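Local structure of CalsepRRP (Calystegia sepium, 1JY5) at residues K3-D6 with Y7-L10; L98-E101 with W102-G106; N115-E118 with Y119-T123; C181-K184 with T185-Q189. The protein is an RNase T2-like protein that may bind RNA, though its capacity to cleave it is doubtful. All coordinates share one frame; numbering follows the deposited sequence.

Contact 1. Residues K3-D6 with Y7-L10; sequences KEFD and YFTL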
loop_
_atom_site.group_PDB
_atom_site.type_symbol
_atom_site.label_atom_id
_atom_site.label_comp_id
_atom_site.label_asym_id
_atom_site.label_seq_id
_atom_site.Cartn_x
_atom_site.Cartn_y
_atom_site.Cartn_z
ATOM N N LYS A 3 14.824 15.540 9.541
ATOM C CA LYS A 3 15.722 15.086 8.487
ATOM C C LYS A 3 14.862 14.675 7.290
ATOM O O LYS A 3 13.802 14.077 7.470
ATOM C CB LYS A 3 16.531 13.883 8.975
ATOM C CG LYS A 3 17.341 13.190 7.895
ATOM C CD LYS A 3 17.836 11.832 8.367
ATOM C CE LYS A 3 18.033 10.892 7.188
ATOM N NZ LYS A 3 18.388 9.516 7.623
ATOM N N GLU A 4 15.301 15.001 6.078
ATOM C CA GLU A 4 14.541 14.626 4.887
ATOM C C GLU A 4 14.527 13.101 4.849
ATOM O O GLU A 4 15.504 12.458 5.242
ATOM C CB GLU A 4 15.205 15.164 3.615
ATOM C CG GLU A 4 14.307 15.114 2.374
ATOM C CD GLU A 4 15.054 15.419 1.082
ATOM O OE1 GLU A 4 16.191 15.932 1.154
ATOM O OE2 GLU A 4 14.501 15.153 -0.013
ATOM N N PHE A 5 13.422 12.528 4.388
ATOM C CA PHE A 5 13.296 11.075 4.311
ATOM C C PHE A 5 14.330 10.490 3.351
ATOM O O PHE A 5 14.839 11.181 2.467
ATOM C CB PHE A 5 11.876 10.689 3.882
ATOM C CG PHE A 5 11.554 11.013 2.450
ATOM C CD1 PHE A 5 11.595 10.023 1.473
ATOM C CD2 PHE A 5 11.181 12.300 2.082
ATOM C CE1 PHE A 5 11.265 10.311 0.146
ATOM C CE2 PHE A 5 10.849 12.599 0.759
ATOM C CZ PHE A 5 10.892 11.602 -0.209
ATOM N N ASP A 6 14.635 9.210 3.524
ATOM C CA ASP A 6 15.642 8.548 2.697
ATOM C C ASP A 6 15.093 7.853 1.459
ATOM O O ASP A 6 15.658 7.969 0.372
ATOM C CB ASP A 6 16.409 7.537 3.551
ATOM C CG ASP A 6 17.183 8.197 4.668
ATOM O OD1 ASP A 6 17.186 7.656 5.794
ATOM O OD2 ASP A 6 17.803 9.254 4.412
ATOM N N TYR A 7 13.992 7.129 1.624
ATOM C CA TYR A 7 13.405 6.414 0.504
ATOM C C TYR A 7 11.897 6.295 0.673
ATOM O O TYR A 7 11.346 6.597 1.734
ATOM C CB TYR A 7 14.030 5.016 0.397
ATOM C CG TYR A 7 13.661 4.109 1.552
ATOM C CD1 TYR A 7 12.525 3.295 1.492
ATOM C CD2 TYR A 7 14.401 4.122 2.739
ATOM C CE1 TYR A 7 12.129 2.524 2.588
ATOM C CE2 TYR A 7 14.013 3.355 3.841
ATOM C CZ TYR A 7 12.878 2.565 3.761
ATOM O OH TYR A 7 12.466 1.853 4.864
ATOM N N PHE A 8 11.244 5.848 -0.394
ATOM C CA PHE A 8 9.802 5.667 -0.427
ATOM C C PHE A 8 9.421 4.194 -0.280
ATOM O O PHE A 8 10.046 3.317 -0.886
ATOM C CB PHE A 8 9.241 6.138 -1.775
ATOM C CG PHE A 8 9.008 7.616 -1.878
ATOM C CD1 PHE A 8 9.633 8.363 -2.874
ATOM C CD2 PHE A 8 8.091 8.244 -1.044
ATOM C CE1 PHE A 8 9.334 9.714 -3.045
ATOM C CE2 PHE A 8 7.784 9.591 -1.206
ATOM C CZ PHE A 8 8.406 10.327 -2.207
ATOM N N THR A 9 8.406 3.915 0.532
ATOM C CA THR A 9 7.905 2.550 0.649
ATOM C C THR A 9 6.492 2.582 0.078
ATOM O O THR A 9 5.654 3.360 0.538
ATOM C CB THR A 9 7.820 2.045 2.120
ATOM O OG1 THR A 9 9.128 1.705 2.596
ATOM C CG2 THR A 9 6.914 0.805 2.216
ATOM N N LEU A 10 6.232 1.786 -0.957
ATOM C CA LEU A 10 4.876 1.715 -1.501
ATOM C C LEU A 10 4.294 0.464 -0.848
ATOM O O LEU A 10 4.732 -0.647 -1.131
ATOM C CB LEU A 10 4.865 1.555 -3.036
ATOM C CG LEU A 10 3.492 1.286 -3.685
ATOM C CD1 LEU A 10 2.561 2.455 -3.425
ATOM C CD2 LEU A 10 3.621 1.056 -5.200
#

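Contact 2. Residues L98-E101 with W102-G106; sequences LAYE and WAKHG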
loop_
_atom_site.group_PDB
_atom_site.type_symbol
_atom_site.label_atom_id
_atom_site.label_comp_id
_atom_site.label_asym_id
_atom_site.label_seq_id
_atom_site.Cartn_x
_atom_site.Cartn_y
_atom_site.Cartn_z
ATOM N N LEU A 98 -7.584 8.467 2.998
ATOM C CA LEU A 98 -6.783 9.438 2.259
ATOM C C LEU A 98 -6.327 10.565 3.189
ATOM O O LEU A 98 -5.160 10.947 3.177
ATOM C CB LEU A 98 -7.590 10.029 1.096
ATOM C CG LEU A 98 -8.256 9.036 0.131
ATOM C CD1 LEU A 98 -8.990 9.799 -0.975
ATOM C CD2 LEU A 98 -7.197 8.111 -0.480
ATOM N N ALA A 99 -7.247 11.100 3.990
ATOM C CA ALA A 99 -6.903 12.174 4.914
ATOM C C ALA A 99 -5.882 11.656 5.927
ATOM O O ALA A 99 -4.964 12.377 6.335
ATOM C CB ALA A 99 -8.154 12.680 5.633
ATOM N N TYR A 100 -6.040 10.394 6.311
ATOM C CA TYR A 100 -5.138 9.745 7.268
ATOM C C TYR A 100 -3.703 9.630 6.722
ATOM O O TYR A 100 -2.742 10.033 7.382
ATOM C CB TYR A 100 -5.675 8.348 7.615
ATOM C CG TYR A 100 -4.746 7.490 8.451
ATOM C CD1 TYR A 100 -4.817 7.490 9.840
ATOM C CD2 TYR A 100 -3.809 6.664 7.844
ATOM C CE1 TYR A 100 -3.978 6.680 10.604
ATOM C CE2 TYR A 100 -2.965 5.855 8.594
ATOM C CZ TYR A 100 -3.051 5.862 9.968
ATOM O OH TYR A 100 -2.212 5.039 10.702
ATOM N N GLU A 101 -3.568 9.076 5.517
ATOM C CA GLU A 101 -2.260 8.902 4.895
ATOM C C GLU A 101 -1.612 10.236 4.535
ATOM O O GLU A 101 -0.393 10.379 4.607
ATOM C CB GLU A 101 -2.380 8.020 3.646
ATOM C CG GLU A 101 -2.783 6.577 3.946
ATOM C CD GLU A 101 -1.726 5.823 4.742
ATOM O OE1 GLU A 101 -2.087 4.881 5.483
ATOM O OE2 GLU A 101 -0.527 6.156 4.620
ATOM N N TRP A 102 -2.420 11.212 4.135
ATOM C CA TRP A 102 -1.862 12.512 3.793
ATOM C C TRP A 102 -1.266 13.169 5.033
ATOM O O TRP A 102 -0.114 13.587 5.033
ATOM C CB TRP A 102 -2.923 13.451 3.229
ATOM C CG TRP A 102 -2.403 14.842 3.195
ATOM C CD1 TRP A 102 -2.782 15.882 3.993
ATOM C CD2 TRP A 102 -1.322 15.324 2.390
ATOM N NE1 TRP A 102 -1.998 16.984 3.735
ATOM C CE2 TRP A 102 -1.094 16.666 2.755
ATOM C CE3 TRP A 102 -0.518 14.746 1.396
ATOM C CZ2 TRP A 102 -0.097 17.447 2.160
ATOM C CZ3 TRP A 102 0.478 15.523 0.802
ATOM C CH2 TRP A 102 0.676 16.863 1.191
ATOM N N ALA A 103 -2.066 13.265 6.086
ATOM C CA ALA A 103 -1.613 13.889 7.318
ATOM C C ALA A 103 -0.398 13.185 7.903
ATOM O O ALA A 103 0.614 13.815 8.220
ATOM C CB ALA A 103 -2.749 13.910 8.345
ATOM N N LYS A 104 -0.493 11.866 8.023
ATOM C CA LYS A 104 0.571 11.074 8.620
ATOM C C LYS A 104 1.840 10.898 7.787
ATOM O O LYS A 104 2.952 11.000 8.319
ATOM C CB LYS A 104 0.015 9.699 9.002
ATOM C CG LYS A 104 0.906 8.892 9.939
ATOM C CD LYS A 104 0.271 7.541 10.233
ATOM C CE LYS A 104 0.999 6.804 11.334
ATOM N NZ LYS A 104 0.400 5.467 11.553
ATOM N N HIS A 105 1.681 10.656 6.488
ATOM C CA HIS A 105 2.830 10.413 5.609
ATOM C C HIS A 105 3.002 11.349 4.410
ATOM O O HIS A 105 4.121 11.743 4.082
ATOM C CB HIS A 105 2.763 8.976 5.083
ATOM C CG HIS A 105 2.874 7.926 6.145
ATOM N ND1 HIS A 105 4.050 7.659 6.812
ATOM C CD2 HIS A 105 1.967 7.035 6.616
ATOM C CE1 HIS A 105 3.867 6.650 7.641
ATOM N NE2 HIS A 105 2.613 6.251 7.542
ATOM N N GLY A 106 1.894 11.684 3.746
ATOM C CA GLY A 106 1.952 12.545 2.572
ATOM C C GLY A 106 2.660 13.870 2.790
ATOM O O GLY A 106 3.465 14.309 1.962
#

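Contact 3. Residues N115-E118 with Y119-T123; sequences NQYE and YFSTT. Unlike the reference sequence in segment 119-123: Thr123 (reference Ala).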
loop_
_atom_site.group_PDB
_atom_site.type_symbol
_atom_site.label_atom_id
_atom_site.label_comp_id
_atom_site.label_asym_id
_atom_site.label_seq_id
_atom_site.Cartn_x
_atom_site.Cartn_y
_atom_site.Cartn_z
ATOM N N ASN A 115 2.929 18.793 -3.122
ATOM C CA ASN A 115 1.567 19.018 -2.647
ATOM C C ASN A 115 0.781 17.715 -2.668
ATOM O O ASN A 115 1.275 16.696 -3.139
ATOM C CB ASN A 115 0.872 20.087 -3.506
ATOM C CG ASN A 115 0.802 19.708 -4.974
ATOM O OD1 ASN A 115 0.405 18.596 -5.318
ATOM N ND2 ASN A 115 1.174 20.642 -5.851
ATOM N N GLN A 116 -0.432 17.761 -2.130
ATOM C CA GLN A 116 -1.322 16.605 -2.046
ATOM C C GLN A 116 -1.590 15.906 -3.352
ATOM O O GLN A 116 -1.591 14.676 -3.415
ATOM C CB GLN A 116 -2.666 17.026 -1.496
ATOM C CG GLN A 116 -2.608 17.592 -0.140
ATOM C CD GLN A 116 -3.930 18.183 0.254
ATOM O OE1 GLN A 116 -4.965 17.519 0.194
ATOM N NE2 GLN A 116 -3.908 19.440 0.661
ATOM N N TYR A 117 -1.869 16.691 -4.388
ATOM C CA TYR A 117 -2.157 16.117 -5.687
ATOM C C TYR A 117 -0.966 15.326 -6.183
ATOM O O TYR A 117 -1.120 14.211 -6.687
ATOM C CB TYR A 117 -2.492 17.188 -6.721
ATOM C CG TYR A 117 -2.813 16.574 -8.062
ATOM C CD1 TYR A 117 -4.092 16.080 -8.334
ATOM C CD2 TYR A 117 -1.814 16.383 -9.023
ATOM C CE1 TYR A 117 -4.367 15.407 -9.525
ATOM C CE2 TYR A 117 -2.080 15.706 -10.219
ATOM C CZ TYR A 117 -3.362 15.217 -10.458
ATOM O OH TYR A 117 -3.643 14.521 -11.617
ATOM N N GLU A 118 0.224 15.903 -6.060
ATOM C CA GLU A 118 1.419 15.207 -6.520
ATOM C C GLU A 118 1.630 13.954 -5.684
ATOM O O GLU A 118 2.025 12.911 -6.207
ATOM C CB GLU A 118 2.644 16.130 -6.450
ATOM C CG GLU A 118 2.447 17.420 -7.249
ATOM C CD GLU A 118 3.715 18.242 -7.431
ATOM O OE1 GLU A 118 4.694 18.021 -6.696
ATOM O OE2 GLU A 118 3.718 19.125 -8.313
ATOM N N TYR A 119 1.351 14.043 -4.387
ATOM C CA TYR A 119 1.521 12.874 -3.529
ATOM C C TYR A 119 0.619 11.713 -3.970
ATOM O O TYR A 119 1.105 10.613 -4.245
ATOM C CB TYR A 119 1.221 13.226 -2.068
ATOM C CG TYR A 119 1.183 12.008 -1.160
ATOM C CD1 TYR A 119 2.357 11.337 -0.801
ATOM C CD2 TYR A 119 -0.031 11.512 -0.689
ATOM C CE1 TYR A 119 2.317 10.199 0.009
ATOM C CE2 TYR A 119 -0.086 10.378 0.114
ATOM C CZ TYR A 119 1.092 9.727 0.460
ATOM O OH TYR A 119 1.038 8.607 1.249
ATOM N N PHE A 120 -0.688 11.959 -4.049
ATOM C CA PHE A 120 -1.629 10.907 -4.430
ATOM C C PHE A 120 -1.503 10.410 -5.878
ATOM O O PHE A 120 -1.592 9.203 -6.133
ATOM C CB PHE A 120 -3.074 11.351 -4.146
ATOM C CG PHE A 120 -3.417 11.402 -2.677
ATOM C CD1 PHE A 120 -3.405 12.608 -1.980
ATOM C CD2 PHE A 120 -3.713 10.233 -1.979
ATOM C CE1 PHE A 120 -3.678 12.648 -0.606
ATOM C CE2 PHE A 120 -3.988 10.262 -0.607
ATOM C CZ PHE A 120 -3.969 11.474 0.081
ATOM N N SER A 121 -1.303 11.331 -6.820
ATOM C CA SER A 121 -1.161 10.957 -8.228
ATOM C C SER A 121 0.125 10.169 -8.470
ATOM O O SER A 121 0.157 9.234 -9.279
ATOM C CB SER A 121 -1.185 12.200 -9.130
ATOM O OG SER A 121 -0.140 13.096 -8.815
ATOM N N THR A 122 1.189 10.535 -7.766
ATOM C CA THR A 122 2.448 9.828 -7.938
ATOM C C THR A 122 2.322 8.412 -7.378
ATOM O O THR A 122 2.866 7.464 -7.947
ATOM C CB THR A 122 3.602 10.596 -7.266
ATOM O OG1 THR A 122 3.766 11.858 -7.931
ATOM C CG2 THR A 122 4.904 9.812 -7.368
ATOM N N THR A 123 1.584 8.264 -6.282
ATOM C CA THR A 123 1.389 6.949 -5.692
ATOM C C THR A 123 0.612 6.074 -6.671
ATOM O O THR A 123 0.934 4.900 -6.867
ATOM C CB THR A 123 0.610 7.030 -4.371
ATOM O OG1 THR A 123 1.315 7.874 -3.455
ATOM C CG2 THR A 123 0.472 5.644 -3.743
#

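Contact 4. Residues C181-K184 with T185-Q189; sequences CFDK and TLQLQ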
loop_
_atom_site.group_PDB
_atom_site.type_symbol
_atom_site.label_atom_id
_atom_site.label_comp_id
_atom_site.label_asym_id
_atom_site.label_seq_id
_atom_site.Cartn_x
_atom_site.Cartn_y
_atom_site.Cartn_z
ATOM N N CYS A 181 10.075 -0.805 -2.371
ATOM C CA CYS A 181 10.764 0.452 -2.087
ATOM C C CYS A 181 11.291 1.199 -3.315
ATOM O O CYS A 181 11.648 0.588 -4.316
ATOM C CB CYS A 181 11.880 0.187 -1.060
ATOM S SG CYS A 181 11.117 -0.349 0.499
ATOM N N PHE A 182 11.294 2.529 -3.230
ATOM C CA PHE A 182 11.767 3.395 -4.307
ATOM C C PHE A 182 12.672 4.503 -3.765
ATOM O O PHE A 182 12.447 4.992 -2.656
ATOM C CB PHE A 182 10.594 4.080 -5.025
ATOM C CG PHE A 182 9.635 3.135 -5.697
ATOM C CD1 PHE A 182 8.579 2.572 -4.984
ATOM C CD2 PHE A 182 9.790 2.808 -7.044
ATOM C CE1 PHE A 182 7.689 1.693 -5.600
ATOM C CE2 PHE A 182 8.903 1.926 -7.674
ATOM C CZ PHE A 182 7.851 1.369 -6.948
ATOM N N ASP A 183 13.680 4.904 -4.544
ATOM C CA ASP A 183 14.555 5.994 -4.119
ATOM C C ASP A 183 13.836 7.306 -4.434
ATOM O O ASP A 183 12.717 7.291 -4.957
ATOM C CB ASP A 183 15.950 5.910 -4.791
ATOM C CG ASP A 183 15.925 6.118 -6.304
ATOM O OD1 ASP A 183 16.902 5.692 -6.962
ATOM O OD2 ASP A 183 14.971 6.711 -6.845
ATOM N N LYS A 184 14.459 8.433 -4.101
ATOM C CA LYS A 184 13.850 9.736 -4.318
ATOM C C LYS A 184 13.713 10.136 -5.783
ATOM O O LYS A 184 13.150 11.188 -6.093
ATOM C CB LYS A 184 14.604 10.806 -3.520
ATOM C CG LYS A 184 14.268 10.773 -2.019
ATOM C CD LYS A 184 14.956 11.891 -1.233
ATOM C CE LYS A 184 16.420 11.614 -1.020
ATOM N NZ LYS A 184 16.657 10.599 0.033
ATOM N N THR A 185 14.228 9.302 -6.683
ATOM C CA THR A 185 14.086 9.558 -8.110
ATOM C C THR A 185 13.100 8.529 -8.675
ATOM O O THR A 185 13.046 8.290 -9.878
ATOM C CB THR A 185 15.446 9.482 -8.880
ATOM O OG1 THR A 185 16.143 8.277 -8.540
ATOM C CG2 THR A 185 16.315 10.691 -8.545
ATOM N N LEU A 186 12.320 7.926 -7.779
ATOM C CA LEU A 186 11.299 6.947 -8.149
ATOM C C LEU A 186 11.830 5.667 -8.805
ATOM O O LEU A 186 11.108 4.991 -9.546
ATOM C CB LEU A 186 10.247 7.608 -9.059
ATOM C CG LEU A 186 9.529 8.859 -8.507
ATOM C CD1 LEU A 186 8.468 9.325 -9.497
ATOM C CD2 LEU A 186 8.881 8.544 -7.161
ATOM N N GLN A 187 13.089 5.335 -8.537
ATOM C CA GLN A 187 13.686 4.117 -9.078
ATOM C C GLN A 187 13.569 3.036 -8.013
ATOM O O GLN A 187 13.812 3.290 -6.829
ATOM C CB GLN A 187 15.174 4.298 -9.392
ATOM C CG GLN A 187 15.536 5.419 -10.341
ATOM C CD GLN A 187 17.040 5.462 -10.596
ATOM O OE1 GLN A 187 17.840 5.637 -9.665
ATOM N NE2 GLN A 187 17.433 5.300 -11.859
ATOM N N LEU A 188 13.201 1.832 -8.434
ATOM C CA LEU A 188 13.080 0.704 -7.519
ATOM C C LEU A 188 14.385 0.512 -6.765
ATOM O O LEU A 188 15.459 0.653 -7.340
ATOM C CB LEU A 188 12.796 -0.573 -8.308
ATOM C CG LEU A 188 11.379 -0.738 -8.824
ATOM C CD1 LEU A 188 11.340 -1.725 -9.977
ATOM C CD2 LEU A 188 10.523 -1.194 -7.664
ATOM N N GLN A 189 14.305 0.205 -5.480
ATOM C CA GLN A 189 15.517 -0.064 -4.710
ATOM C C GLN A 189 15.166 -1.134 -3.697
ATOM O O GLN A 189 14.001 -1.514 -3.560
ATOM C CB GLN A 189 16.013 1.185 -3.978
ATOM C CG GLN A 189 15.084 1.652 -2.872
ATOM C CD GLN A 189 15.720 2.703 -1.986
ATOM O OE1 GLN A 189 16.014 3.811 -2.430
ATOM N NE2 GLN A 189 15.951 2.350 -0.726
HETATM O O HOH W 1 11.831 -3.095 -2.852
HETATM O O HOH W 2 17.552 2.548 -6.974
#

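Contact 1. Residues K3-D6 with Y7-L10
Phe5 meets Phe8 edge to face, three residues apart where loop 3-6 runs into strand 7-14. The Phe5 ring offers its CE1-CZ edge: Phe5 CE1 stands 3.6 Å above the Phe8 plane, over the ring centre, while Phe5 CZ comes within 3.4 Å of Phe8 CZ. Their planes make 50°, so this T-shaped pair is tilted from the perpendicular. Phe5 CG lies between its own N and carbonyl carbon (chi1 70°), which folds the ring along the following backbone and leaves Tyr7 O at its edge, 3.4 Å from Phe5 CD1. Phe8 CG, set beside its backbone N (chi1 -82°), leans back to receive it. Between them Asp6 and Tyr7 both face Asp48 in a classic beta bulge, and the Tyr7 ring goes to the other side of the strand, against Cys181 and Pro192. Flat apolar rings suit Phe5, which also touches Pro47, and Phe8, which touches Leu45 of the same strand 40-48. Were Phe8 a valine, the edge of Phe5 would probably lose the pi face it rests on, opening a gap and leaving that ring freer to turn. On the polar side, Lys3 NZ donates to the syn lone pair of Asp6 OD1 at 2.9 Å, and Asp50 N donates there too. Dispersion and ring quadrupoles thus hold the buried side, while a salt bridge ties down the exposed chain end.

Contact 2. Residues L98-E101 with W102-G106
Tyr100 and Lys104 lie side by side one helical turn apart, and Lys104 NZ donates to Tyr100 OH at 2.8 Å. Lys104 leaves the helix with CG trans to its N (chi1 -166°) and stays extended to the end, a reach that carries its methylenes along the phenol, with CD 3.7 Å from Tyr100 CZ. A long, flexible lysine suits this place because its methylenes can run beside the phenol while the amine reaches the hydroxyl. Glu101 and His105 also lie side by side, but without a hydrogen bond between their side chains. Glu101 bends at its second torsion (chi2 -65°), turning the carboxylate so that OE2 meets the edge of the imidazole, 3.3 Å from His105 CD2, with the two planes only 9° apart. Trp46 fixes this pair from outside, its NE1 bonded to Glu101 OE2 and its ring stacked on His105. Trp102 points elsewhere, its NE1 held by Ala61 O and its ring packed against Gln116 and Phe120. The helix ends in a wider pi-type turn, where Glu101 O accepts both His105 N and Gly106 N, each at 2.8 Å. Glycine suits Gly106's place, since a beta carbon would collide with Trp102 CE3. The helix probably corresponds to the second active-site segment of RNase T2 enzymes, with Tyr100 where active relatives usually have histidine, so the fold of the site is kept while its catalytic competence is uncertain.

Contact 3. Residues N115-E118 with Y119-T123
Ser121 OG donates to Tyr117 O at 2.6 Å, and one residue later Thr122 OG1 does the same to Glu118 O at 2.7 Å, in the first turns of helix 116-129, whose N-cap is Asn115. Each carbonyl is gripped twice, because the backbone N of the same residue also bonds it: Ser121 N reaches Tyr117 O at 2.9 Å, and amide and hydroxyl arrive from opposite faces of the carbonyl plane. Thr122 repeats the pattern, its OG1 placed beside its own N (chi1 -64°), which turns the hydroxyl back down the helix. Thr123, where the reference sequence has alanine, does likewise toward Tyr119 O. Small hydroxyl residues suit such places, since they meet their own polar need within the helix. At the start, Asn115 OD1 caps Glu118 N at 2.8 Å in a straight bond (166°), while Asn115 O takes Tyr119 N. Glu118 OE1 turns to Gly114 N, just before the helix.

Outside these bonds, Ser121 CB sits over one face of the Tyr117 ring, 4.2 Å from its centroid, a CH-pi contact on a side of the helix that also meets Ile70 and Leu71. The aromatic residues Tyr119 and Phe120 face inward: Tyr119 OH bonds Leu45 O, and Phe120 packs on Leu98 and Trp102 of helix 97-106. The Tyr119 CD2 atom lies 3.7 Å above the plane of Phe120, over its centre, while Gln116 O is at the edge of that same ring, 3.1 Å from Phe120 CD1.

Contact 4. Residues C181-K184 with T185-Q189
Asp183 OD2 takes three bonds from the loop of a beta hairpin joining strands 174-182 and 188-189: Thr185 OG1 at 2.6 Å, Thr185 N at 2.7 Å and Gln187 N at 2.9 Å. All three donors lie well out of the carboxylate plane; the bond to Thr185 N makes an Asx turn. Asp183 also opens the type I turn, its O accepting Leu186 N, while its own N donates to Gln187 O at 2.8 Å. Leu186 takes a positive phi (63°), as the bulge residue after such a turn does. A short acidic side chain suits Asp183 because it reaches several loop donors at once; with an alanine in its place, Thr185 N, Thr185 OG1 and Gln187 N would probably lose their common acceptor and the loop its internal brace. Lys184 NZ leaves the hairpin to bond Phe5 O and Asp6 O. Farther along, Gln189 N donates to Cys181 O, one water bridges Cys181 N and Gln189 O, and Cys181 SG is bonded to Cys191 SG just beyond the second strand. A second water donates to Asp183 OD1 and Leu188 O. Phe182 and Leu188 run side by side on the apolar flank, with Phe182 CE2 3.5 Å from Leu188 CD2.

Contact 1 is the most buried, contacts 2 and 3 are partly buried, and contact 4 reaches the surface with its exposed turn residues. Contacts 1 and 4 serve one antiparallel sheet: Phe8 N probably bonds Phe182 O between neighbouring strands, and Lys184 NZ ties the hairpin to Asp6 O. Contacts 2 and 3 lie on successive helices, 97-106 and 116-129, packed through Trp102, Gln116, Gly106 and Tyr119. Leu10 against Thr123 joins sheet to helix, whereas contacts 1 and 2 do not touch. Chemistry follows place: ring packing in contact 1, polar pairs on the helix that matches the family's active-site segment in contact 2, hydroxyl-carbonyl bonds in contact 3, carboxylate and water bonding in contact 4.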